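Local atomic coordinates of anti-Sigma factor ChrR, transcriptional activator ChrR (Rhodobacter sphaeroides, PDB entry 2Z2S), a protein that inhibits the extracytoplasmic function sigma factor sigma-E as its zinc-binding anti-sigma factor and is needed for the response to singlet oxygen. Residues H5-A10 with L26-H31. Numbering follows the deposited sequence.
Sequences HHVSDA and LVVATH. With ZN (zinc ion), chain I.
The imidazole rings of His6 and His31 meet rim to rim, neither lying over the other's face, with their planes turned 55° apart and a zinc ion bridging them. His6 ND1 sits at the edge of the His31 ring, in its plane, while Val7 CG2 and His5 O approach that ring obliquely. This is half of the zinc site of the anti-sigma domain, a ZAS motif whose other two ligands are Cys35 and Cys38. The metal is bound by ND1 of His6 but by NE2 of His31, each at 2.0 Å. His31 points its first side-chain bond toward 5-10, and CG stands anti to the backbone N (chi1 180°); the ring's other nitrogen, ND1, has a weak hydrogen bond to Gly166 O in the cupin-like domain. Val7 splits its two methyls: CG2 lies 3.6 Å from CD2 of His31, and CG1 meets Val28 CG1 at 4.1 Å, the side chains crossing at about a right angle; Leu12 packs on both. An alanine at Val7 would probably open a gap beside the His31 ring and leave Val28 without its apolar partner from 5-10. His5 O lies on the same side of the His31 ring as Val7 CG2, 3.6 Å from His31 CE1.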
ATOM      1  N   HIS B   5       7.310  12.347  11.767  1.00 41.43           N
ATOM      2  CA  HIS B   5       6.157  12.828  11.015  1.00 38.02           C
ATOM      3  C   HIS B   5       5.641  11.804  10.030  1.00 35.47           C
ATOM      4  O   HIS B   5       6.308  11.476   9.052  1.00 34.92           O
ATOM      5  CB  HIS B   5       6.514  14.106  10.295  1.00 39.93           C
ATOM      6  CG  HIS B   5       6.825  15.231  11.222  1.00 41.76           C
ATOM      7  ND1 HIS B   5       8.114  15.570  11.572  1.00 42.92           N
ATOM      8  CD2 HIS B   5       6.014  16.095  11.876  1.00 42.37           C
ATOM      9  CE1 HIS B   5       8.083  16.599  12.397  1.00 43.95           C
ATOM     10  NE2 HIS B   5       6.822  16.937  12.598  1.00 44.37           N
ATOM     11  N   HIS B   6       4.423  11.336  10.277  1.00 32.69           N
ATOM     12  CA  HIS B   6       3.818  10.292   9.471  1.00 31.12           C
ATOM     13  C   HIS B   6       2.639  10.659   8.599  1.00 31.21           C
ATOM     14  O   HIS B   6       2.233  11.817   8.526  1.00 33.28           O
ATOM     15  CB  HIS B   6       3.444   9.156  10.405  1.00 28.70           C
ATOM     16  CG  HIS B   6       4.576   8.736  11.287  1.00 27.37           C
ATOM     17  ND1 HIS B   6       5.660   8.026  10.819  1.00 26.60           N
ATOM     18  CD2 HIS B   6       4.832   8.995  12.591  1.00 26.36           C
ATOM     19  CE1 HIS B   6       6.537   7.865  11.794  1.00 24.85           C
ATOM     20  NE2 HIS B   6       6.059   8.446  12.878  1.00 26.85           N
ATOM     21  N   VAL B   7       2.103   9.659   7.914  1.00 30.09           N
ATOM     22  CA  VAL B   7       0.970   9.877   7.045  1.00 30.25           C
ATOM     23  C   VAL B   7      -0.264   9.837   7.922  1.00 31.49           C
ATOM     24  O   VAL B   7      -0.403   8.940   8.753  1.00 31.10           O
ATOM     25  CB  VAL B   7       0.879   8.788   5.968  1.00 28.26           C
ATOM     26  CG1 VAL B   7      -0.303   9.042   5.075  1.00 29.42           C
ATOM     27  CG2 VAL B   7       2.117   8.772   5.162  1.00 26.70           C
ATOM     28  N   SER B   8      -1.146  10.818   7.751  1.00 33.02           N
ATOM     29  CA  SER B   8      -2.369  10.898   8.548  1.00 33.27           C
ATOM     30  C   SER B   8      -3.197   9.641   8.385  1.00 33.68           C
ATOM     31  O   SER B   8      -3.107   8.961   7.371  1.00 33.57           O
ATOM     32  CB  SER B   8      -3.192  12.109   8.130  1.00 33.58           C
ATOM     33  OG  SER B   8      -3.607  11.991   6.783  1.00 33.68           O
ATOM     34  N   ASP B   9      -4.000   9.330   9.396  1.00 35.20           N
ATOM     35  CA  ASP B   9      -4.835   8.144   9.350  1.00 35.61           C
ATOM     36  C   ASP B   9      -5.777   8.183   8.167  1.00 34.86           C
ATOM     37  O   ASP B   9      -6.067   7.142   7.581  1.00 33.01           O
ATOM     38  CB  ASP B   9      -5.633   7.989  10.648  1.00 37.85           C
ATOM     39  CG  ASP B   9      -4.745   7.661  11.849  1.00 43.33           C
ATOM     40  OD1 ASP B   9      -3.758   6.916  11.661  1.00 45.26           O
ATOM     41  OD2 ASP B   9      -5.046   8.129  12.978  1.00 45.36           O
ATOM     42  N   ALA B  10      -6.238   9.386   7.813  1.00 34.84           N
ATOM     43  CA  ALA B  10      -7.164   9.571   6.696  1.00 32.59           C
ATOM     44  C   ALA B  10      -6.486   9.279   5.355  1.00 32.63           C
ATOM     45  O   ALA B  10      -7.108   8.776   4.416  1.00 34.07           O
ATOM     46  CB  ALA B  10      -7.709  10.954   6.715  1.00 29.40           C
ATOM     47  N   LEU B  26       2.016   7.732  -4.618  1.00 25.32           N
ATOM     48  CA  LEU B  26       3.459   7.661  -4.749  1.00 24.04           C
ATOM     49  C   LEU B  26       4.174   8.165  -3.484  1.00 22.23           C
ATOM     50  O   LEU B  26       5.125   7.567  -3.002  1.00 20.25           O
ATOM     51  CB  LEU B  26       3.897   8.471  -5.971  1.00 24.52           C
ATOM     52  CG  LEU B  26       5.390   8.446  -6.320  1.00 26.61           C
ATOM     53  CD1 LEU B  26       5.910   7.013  -6.239  1.00 25.64           C
ATOM     54  CD2 LEU B  26       5.612   9.036  -7.742  1.00 25.96           C
ATOM     55  N   VAL B  27       3.712   9.270  -2.935  1.00 20.66           N
ATOM     56  CA  VAL B  27       4.362   9.793  -1.757  1.00 21.75           C
ATOM     57  C   VAL B  27       4.075   8.940  -0.543  1.00 20.70           C
ATOM     58  O   VAL B  27       4.981   8.599   0.220  1.00 18.63           O
ATOM     59  CB  VAL B  27       3.907  11.221  -1.480  1.00 23.01           C
ATOM     60  CG1 VAL B  27       4.470  11.702  -0.177  1.00 22.80           C
ATOM     61  CG2 VAL B  27       4.370  12.122  -2.604  1.00 27.09           C
ATOM     62  N   VAL B  28       2.809   8.597  -0.360  1.00 21.04           N
ATOM     63  CA  VAL B  28       2.421   7.790   0.781  1.00 22.66           C
ATOM     64  C   VAL B  28       3.186   6.472   0.822  1.00 23.63           C
ATOM     65  O   VAL B  28       3.703   6.073   1.867  1.00 23.40           O
ATOM     66  CB  VAL B  28       0.933   7.499   0.758  1.00 21.17           C
ATOM     67  CG1 VAL B  28       0.574   6.554   1.881  1.00 22.43           C
ATOM     68  CG2 VAL B  28       0.174   8.782   0.913  1.00 23.61           C
ATOM     69  N   ALA B  29       3.270   5.802  -0.320  1.00 23.16           N
ATOM     70  CA  ALA B  29       3.983   4.533  -0.381  1.00 23.43           C
ATOM     71  C   ALA B  29       5.503   4.664  -0.257  1.00 23.42           C
ATOM     72  O   ALA B  29       6.161   3.716   0.149  1.00 24.55           O
ATOM     73  CB  ALA B  29       3.623   3.785  -1.664  1.00 22.57           C
ATOM     74  N   THR B  30       6.080   5.813  -0.596  1.00 23.39           N
ATOM     75  CA  THR B  30       7.522   5.932  -0.462  1.00 23.30           C
ATOM     76  C   THR B  30       7.800   6.094   1.008  1.00 23.80           C
ATOM     77  O   THR B  30       8.821   5.638   1.527  1.00 22.73           O
ATOM     78  CB  THR B  30       8.111   7.127  -1.228  1.00 23.67           C
ATOM     79  OG1 THR B  30       7.894   6.953  -2.634  1.00 22.81           O
ATOM     80  CG2 THR B  30       9.623   7.184  -1.004  1.00 23.11           C
ATOM     81  N   HIS B  31       6.878   6.742   1.698  1.00 25.52           N
ATOM     82  CA  HIS B  31       7.061   6.898   3.122  1.00 26.83           C
ATOM     83  C   HIS B  31       6.956   5.498   3.700  1.00 27.35           C
ATOM     84  O   HIS B  31       7.833   5.070   4.440  1.00 28.86           O
ATOM     85  CB  HIS B  31       5.980   7.790   3.725  1.00 26.41           C
ATOM     86  CG  HIS B  31       6.128   7.980   5.198  1.00 28.07           C
ATOM     87  ND1 HIS B  31       7.229   8.588   5.763  1.00 29.26           N
ATOM     88  CD2 HIS B  31       5.322   7.628   6.229  1.00 28.64           C
ATOM     89  CE1 HIS B  31       7.095   8.604   7.078  1.00 28.48           C
ATOM     90  NE2 HIS B  31       5.945   8.028   7.386  1.00 28.93           N
TER
HETATM   91 ZN    ZN I 204       5.710   7.021   9.093  1.00 49.79          ZN